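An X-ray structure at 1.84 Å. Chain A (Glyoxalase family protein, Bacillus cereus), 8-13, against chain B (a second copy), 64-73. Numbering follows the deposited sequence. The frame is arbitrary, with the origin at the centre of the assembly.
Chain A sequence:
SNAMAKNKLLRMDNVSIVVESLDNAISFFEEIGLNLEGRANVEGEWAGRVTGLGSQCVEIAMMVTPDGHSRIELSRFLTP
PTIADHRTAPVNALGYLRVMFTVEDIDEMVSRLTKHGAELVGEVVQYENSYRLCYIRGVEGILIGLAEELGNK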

ATOM      1  N   LYS A   8      -6.305  -7.016  19.081  1.00 30.10           N
ATOM      2  CA  LYS A   8      -6.140  -8.064  18.087  1.00 29.35           C
ATOM      3  C   LYS A   8      -6.161  -7.440  16.699  1.00 26.59           C
ATOM      4  O   LYS A   8      -6.985  -6.570  16.420  1.00 26.64           O
ATOM      5  N   LEU A   9      -5.253  -7.874  15.830  1.00 24.64           N
ATOM      6  CA  LEU A   9      -5.209  -7.348  14.473  1.00 23.79           C
ATOM      7  C   LEU A   9      -5.983  -8.338  13.631  1.00 24.20           C
ATOM      8  O   LEU A   9      -5.483  -9.440  13.355  1.00 23.05           O
ATOM      9  N   LEU A  10      -7.188  -7.950  13.214  1.00 24.40           N
ATOM     10  CA  LEU A  10      -8.046  -8.848  12.436  1.00 25.18           C
ATOM     11  C   LEU A  10      -7.598  -9.003  10.987  1.00 24.89           C
ATOM     12  O   LEU A  10      -7.697 -10.087  10.415  1.00 25.21           O
ATOM     13  N   ARG A  11      -7.118  -7.922  10.383  1.00 22.85           N
ATOM     14  CA  ARG A  11      -6.591  -8.007   9.023  1.00 24.99           C
ATOM     15  C   ARG A  11      -6.161  -6.664   8.472  1.00 23.80           C
ATOM     16  O   ARG A  11      -6.363  -5.619   9.085  1.00 23.06           O
HETATM   17  N   MSE A  12      -5.501  -6.703   7.325  1.00 22.36           N
HETATM   18  CA  MSE A  12      -5.123  -5.461   6.670  1.00 21.18           C
HETATM   19  C   MSE A  12      -6.242  -5.349   5.642  1.00 23.50           C
HETATM   20  O   MSE A  12      -6.260  -6.089   4.667  1.00 22.87           O
ATOM     21  N   ASP A  13      -7.190  -4.452   5.882  1.00 22.78           N
ATOM     22  CA  ASP A  13      -8.342  -4.297   5.006  1.00 23.83           C
ATOM     23  C   ASP A  13      -8.047  -3.915   3.567  1.00 22.36           C
ATOM     24  O   ASP A  13      -8.615  -4.484   2.631  1.00 20.74           O
TER
ATOM     25  N   VAL B  64       4.031  -9.616   8.531  1.00 23.98           N
ATOM     26  CA  VAL B  64       2.847 -10.360   8.123  1.00 23.27           C
ATOM     27  C   VAL B  64       1.785 -10.258   9.205  1.00 21.58           C
ATOM     28  O   VAL B  64       2.081 -10.206  10.389  1.00 22.52           O
ATOM     29  N   THR B  65       0.538 -10.192   8.780  1.00 23.12           N
ATOM     30  CA  THR B  65      -0.553 -10.093   9.719  1.00 21.59           C
ATOM     31  C   THR B  65      -0.796 -11.477  10.314  1.00 22.17           C
ATOM     32  O   THR B  65      -0.395 -12.505   9.741  1.00 22.07           O
ATOM     33  N   PRO B  66      -1.430 -11.516  11.486  1.00 22.54           N
ATOM     34  CA  PRO B  66      -1.730 -12.781  12.163  1.00 25.21           C
ATOM     35  C   PRO B  66      -2.514 -13.771  11.302  1.00 25.94           C
ATOM     36  O   PRO B  66      -2.340 -14.977  11.460  1.00 27.25           O
ATOM     37  N   ASP B  67      -3.376 -13.272  10.410  1.00 25.30           N
ATOM     38  CA  ASP B  67      -4.158 -14.155   9.543  1.00 26.66           C
ATOM     39  C   ASP B  67      -3.364 -14.761   8.385  1.00 27.91           C
ATOM     40  O   ASP B  67      -3.891 -15.583   7.619  1.00 25.98           O
ATOM     41  N   GLY B  68      -2.112 -14.347   8.244  1.00 27.69           N
ATOM     42  CA  GLY B  68      -1.275 -14.869   7.180  1.00 28.53           C
ATOM     43  C   GLY B  68      -1.569 -14.387   5.758  1.00 27.27           C
ATOM     44  O   GLY B  68      -0.842 -14.756   4.829  1.00 26.71           O
ATOM     45  N   HIS B  69      -2.594 -13.553   5.577  1.00 26.14           N
ATOM     46  CA  HIS B  69      -2.944 -13.076   4.235  1.00 26.69           C
ATOM     47  C   HIS B  69      -2.260 -11.824   3.736  1.00 26.79           C
ATOM     48  O   HIS B  69      -2.087 -11.662   2.532  1.00 27.92           O
ATOM     49  N   SER B  70      -1.854 -10.945   4.645  1.00 26.17           N
ATOM     50  CA  SER B  70      -1.275  -9.681   4.224  1.00 22.39           C
ATOM     51  C   SER B  70       0.123  -9.402   4.692  1.00 21.67           C
ATOM     52  O   SER B  70       0.490  -9.718   5.825  1.00 20.72           O
ATOM     53  N   ARG B  71       0.890  -8.745   3.834  1.00 18.84           N
ATOM     54  CA  ARG B  71       2.264  -8.454   4.200  1.00 21.08           C
ATOM     55  C   ARG B  71       2.698  -7.059   3.867  1.00 21.16           C
ATOM     56  O   ARG B  71       2.208  -6.447   2.915  1.00 21.34           O
ATOM     57  N   ILE B  72       3.638  -6.565   4.662  1.00 19.51           N
ATOM     58  CA  ILE B  72       4.208  -5.251   4.426  1.00 20.60           C
ATOM     59  C   ILE B  72       5.695  -5.465   4.327  1.00 22.43           C
ATOM     60  O   ILE B  72       6.303  -6.044   5.214  1.00 22.32           O
ATOM     61  N   GLU B  73       6.270  -5.031   3.223  1.00 23.67           N
ATOM     62  CA  GLU B  73       7.696  -5.170   3.045  1.00 23.72           C
ATOM     63  C   GLU B  73       8.334  -3.835   3.360  1.00 25.46           C
ATOM     64  O   GLU B  73       8.139  -2.862   2.629  1.00 25.85           O
TER

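No direct hydrogen bond crosses this contact, and a single water supplies the polar link between the two backbones. Water 1 donates to L9(A) O at 2.8 Å and accepts from D67(B) N at 3.0 Å, so a strand carbonyl in one copy and a turn amide in the other are satisfied through one shared molecule. The case illustrates a general principle: a turn that spends many of its polar groups on its own fold can still offer apolar atoms to a neighbouring chain.

The turn is of type I, running from T65(B) to G68(B) and closed by G68(B) N donating to T65(B) O at 2.9 Å; the positive phi of G68(B) is one that favours glycine. D67(B), with chi1 in p, uses OD1 to accept from T65(B) OG1 at 2.6 Å and from H69(B) N at 2.7 Å. T65(B) OG1 in turn accepts from S70(B) N at 3.3 Å, while T65(B) N donates to S70(B) O at 3.0 Å. This network ties together T65(B), D67(B) and S70(B), three of the residues facing chain A. T65(B) is also in p, a setting that engages its hydroxyl within the turn and leaves CG2 to meet the strand.

From chain A, L9(A) and M12(A) point toward the chain B stretch. L9(A), chi1 t and chi2 p, places CD2 3.8 Å from P66(B) CD and 4.0 Å from T65(B) CG2. M12(A), a selenomethionine and the residue with the largest covered area, is t, t, p along its chain. M12(A) CB lies 3.6 Å from S70(B) CB and 4.2 Å from T65(B) CG2, so the T65(B) methyl touches both inward-facing chain A residues. Farther out, M12(A) SE comes within 4.2 Å of I72(B) CG1. The CA-to-CB bond of I72(B) points sideways, but its m, t conformation brings the end of the side chain nearer.

Between these two apolar residues the strand meets D67(B) without a charged pairing. D67(B) OD2 lies 3.3 Å from R11(A) CB and 3.4 Å from L10(A) O; D67(B) OD2 and L10(A) O are both acceptors and form no hydrogen bond with each other. R11(A) starts sideways and its end leads away, its NH2 reaching D13(A) OD1 at 3.5 Å in a salt bridge whose hydrogen bond is weak. L10(A), in m, t, points away, as does R71(B), whose NH1 instead donates to G68(B) O at 3.2 Å.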

ATOM      1  CB  LYS A   8      -7.280  -9.079  18.231  1.00 31.50           C
ATOM      2  CG  LYS A   8      -7.151 -10.324  17.382  1.00 35.78           C
ATOM      3  CD  LYS A   8      -8.259 -11.316  17.715  1.00 40.34           C
ATOM      4  CE  LYS A   8      -8.199 -12.554  16.821  1.00 43.76           C
ATOM      5  NZ  LYS A   8      -9.187 -13.593  17.260  1.00 45.59           N
ATOM      6  CB  LEU A   9      -3.759  -7.241  13.978  1.00 21.74           C
ATOM      7  CG  LEU A   9      -3.567  -6.659  12.575  1.00 24.03           C
ATOM      8  CD1 LEU A   9      -4.195  -5.274  12.485  1.00 23.54           C
ATOM      9  CD2 LEU A   9      -2.082  -6.598  12.250  1.00 24.09           C
ATOM     10  CB  LEU A  10      -9.503  -8.388  12.523  1.00 27.25           C
ATOM     11  CG  LEU A  10      -9.957  -8.116  13.975  1.00 32.08           C
ATOM     12  CD1 LEU A  10     -11.448  -7.888  13.986  1.00 33.42           C
ATOM     13  CD2 LEU A  10      -9.607  -9.279  14.882  1.00 33.91           C
ATOM     14  CB  ARG A  11      -7.597  -8.639   8.050  1.00 27.39           C
ATOM     15  CG  ARG A  11      -8.662  -7.722   7.549  1.00 31.42           C
ATOM     16  CD  ARG A  11      -9.807  -7.728   8.497  1.00 36.26           C
ATOM     17  NE  ARG A  11     -10.875  -6.830   8.090  1.00 40.91           N
ATOM     18  CZ  ARG A  11     -12.109  -6.915   8.562  1.00 40.24           C
ATOM     19  NH1 ARG A  11     -12.415  -7.863   9.438  1.00 40.14           N
ATOM     20  NH2 ARG A  11     -13.020  -6.032   8.191  1.00 43.89           N
HETATM   21  CB  MSE A  12      -3.770  -5.585   5.973  1.00 21.80           C
HETATM   22  CG  MSE A  12      -3.393  -4.308   5.272  1.00 24.37           C
HETATM   23 SE   MSE A  12      -1.598  -4.453   4.553  0.93 36.75          SE
HETATM   24  CE  MSE A  12      -2.066  -5.258   2.856  1.00 26.09           C
ATOM     25  CB  ASP A  13      -9.299  -3.270   5.595  1.00 30.28           C
ATOM     26  CG  ASP A  13     -10.690  -3.425   5.058  1.00 38.88           C
ATOM     27  OD1 ASP A  13     -11.457  -4.247   5.627  1.00 40.81           O
ATOM     28  OD2 ASP A  13     -11.012  -2.748   4.050  1.00 43.59           O
TER
ATOM     29  CB  VAL B  64       3.191 -11.856   7.842  1.00 21.38           C
ATOM     30  CG1 VAL B  64       3.716 -12.533   9.105  1.00 23.35           C
ATOM     31  CG2 VAL B  64       1.969 -12.589   7.299  1.00 22.77           C
ATOM     32  CB  THR B  65      -1.829  -9.601   9.018  1.00 22.14           C
ATOM     33  OG1 THR B  65      -2.045 -10.393   7.844  1.00 21.37           O
ATOM     34  CG2 THR B  65      -1.688  -8.140   8.605  1.00 22.56           C
ATOM     35  CB  PRO B  66      -2.520 -12.335  13.377  1.00 25.04           C
ATOM     36  CG  PRO B  66      -1.847 -11.037  13.730  1.00 24.63           C
ATOM     37  CD  PRO B  66      -1.676 -10.366  12.385  1.00 23.00           C
ATOM     38  CB  ASP B  67      -5.393 -13.429   8.978  1.00 27.20           C
ATOM     39  CG  ASP B  67      -5.032 -12.268   8.061  1.00 26.47           C
ATOM     40  OD1 ASP B  67      -3.886 -12.207   7.581  1.00 26.68           O
ATOM     41  OD2 ASP B  67      -5.914 -11.425   7.808  1.00 28.65           O
ATOM     42  CB  HIS B  69      -4.455 -12.845   4.123  1.00 28.78           C
ATOM     43  CG  HIS B  69      -5.266 -14.052   4.457  1.00 32.03           C
ATOM     44  ND1 HIS B  69      -6.346 -14.009   5.314  1.00 32.55           N
ATOM     45  CD2 HIS B  69      -5.117 -15.348   4.102  1.00 32.62           C
ATOM     46  CE1 HIS B  69      -6.822 -15.232   5.478  1.00 33.45           C
ATOM     47  NE2 HIS B  69      -6.094 -16.063   4.755  1.00 35.33           N
ATOM     48  CB  SER B  70      -2.196  -8.556   4.685  1.00 22.58           C
ATOM     49  OG  SER B  70      -3.520  -8.827   4.267  1.00 24.18           O
ATOM     50  CB  ARG B  71       3.187  -9.428   3.486  1.00 22.60           C
ATOM     51  CG  ARG B  71       3.122 -10.846   4.045  1.00 22.04           C
ATOM     52  CD  ARG B  71       3.935 -11.822   3.169  1.00 24.69           C
ATOM     53  NE  ARG B  71       4.114 -13.105   3.847  1.00 27.10           N
ATOM     54  CZ  ARG B  71       3.135 -13.983   4.040  1.00 29.86           C
ATOM     55  NH1 ARG B  71       1.903 -13.719   3.599  1.00 31.76           N
ATOM     56  NH2 ARG B  71       3.380 -15.114   4.690  1.00 30.13           N
ATOM     57  CB  ILE B  72       3.936  -4.279   5.573  1.00 20.19           C
ATOM     58  CG1 ILE B  72       2.449  -3.949   5.603  1.00 23.81           C
ATOM     59  CG2 ILE B  72       4.804  -3.023   5.431  1.00 20.72           C
ATOM     60  CD1 ILE B  72       2.101  -3.014   6.707  1.00 29.96           C
ATOM     61  CB  GLU B  73       8.013  -5.555   1.610  1.00 25.53           C
ATOM     62  CG  GLU B  73       9.502  -5.696   1.342  1.00 26.82           C
ATOM     63  CD  GLU B  73       9.762  -6.296  -0.012  1.00 32.84           C
ATOM     64  OE1 GLU B  73       9.197  -7.371  -0.273  1.00 35.01           O
ATOM     65  OE2 GLU B  73      10.522  -5.713  -0.810  1.00 37.20           O
TER
HETATM   66  O   HOH W   1      -4.676 -10.597  10.897  1.00 22.32           O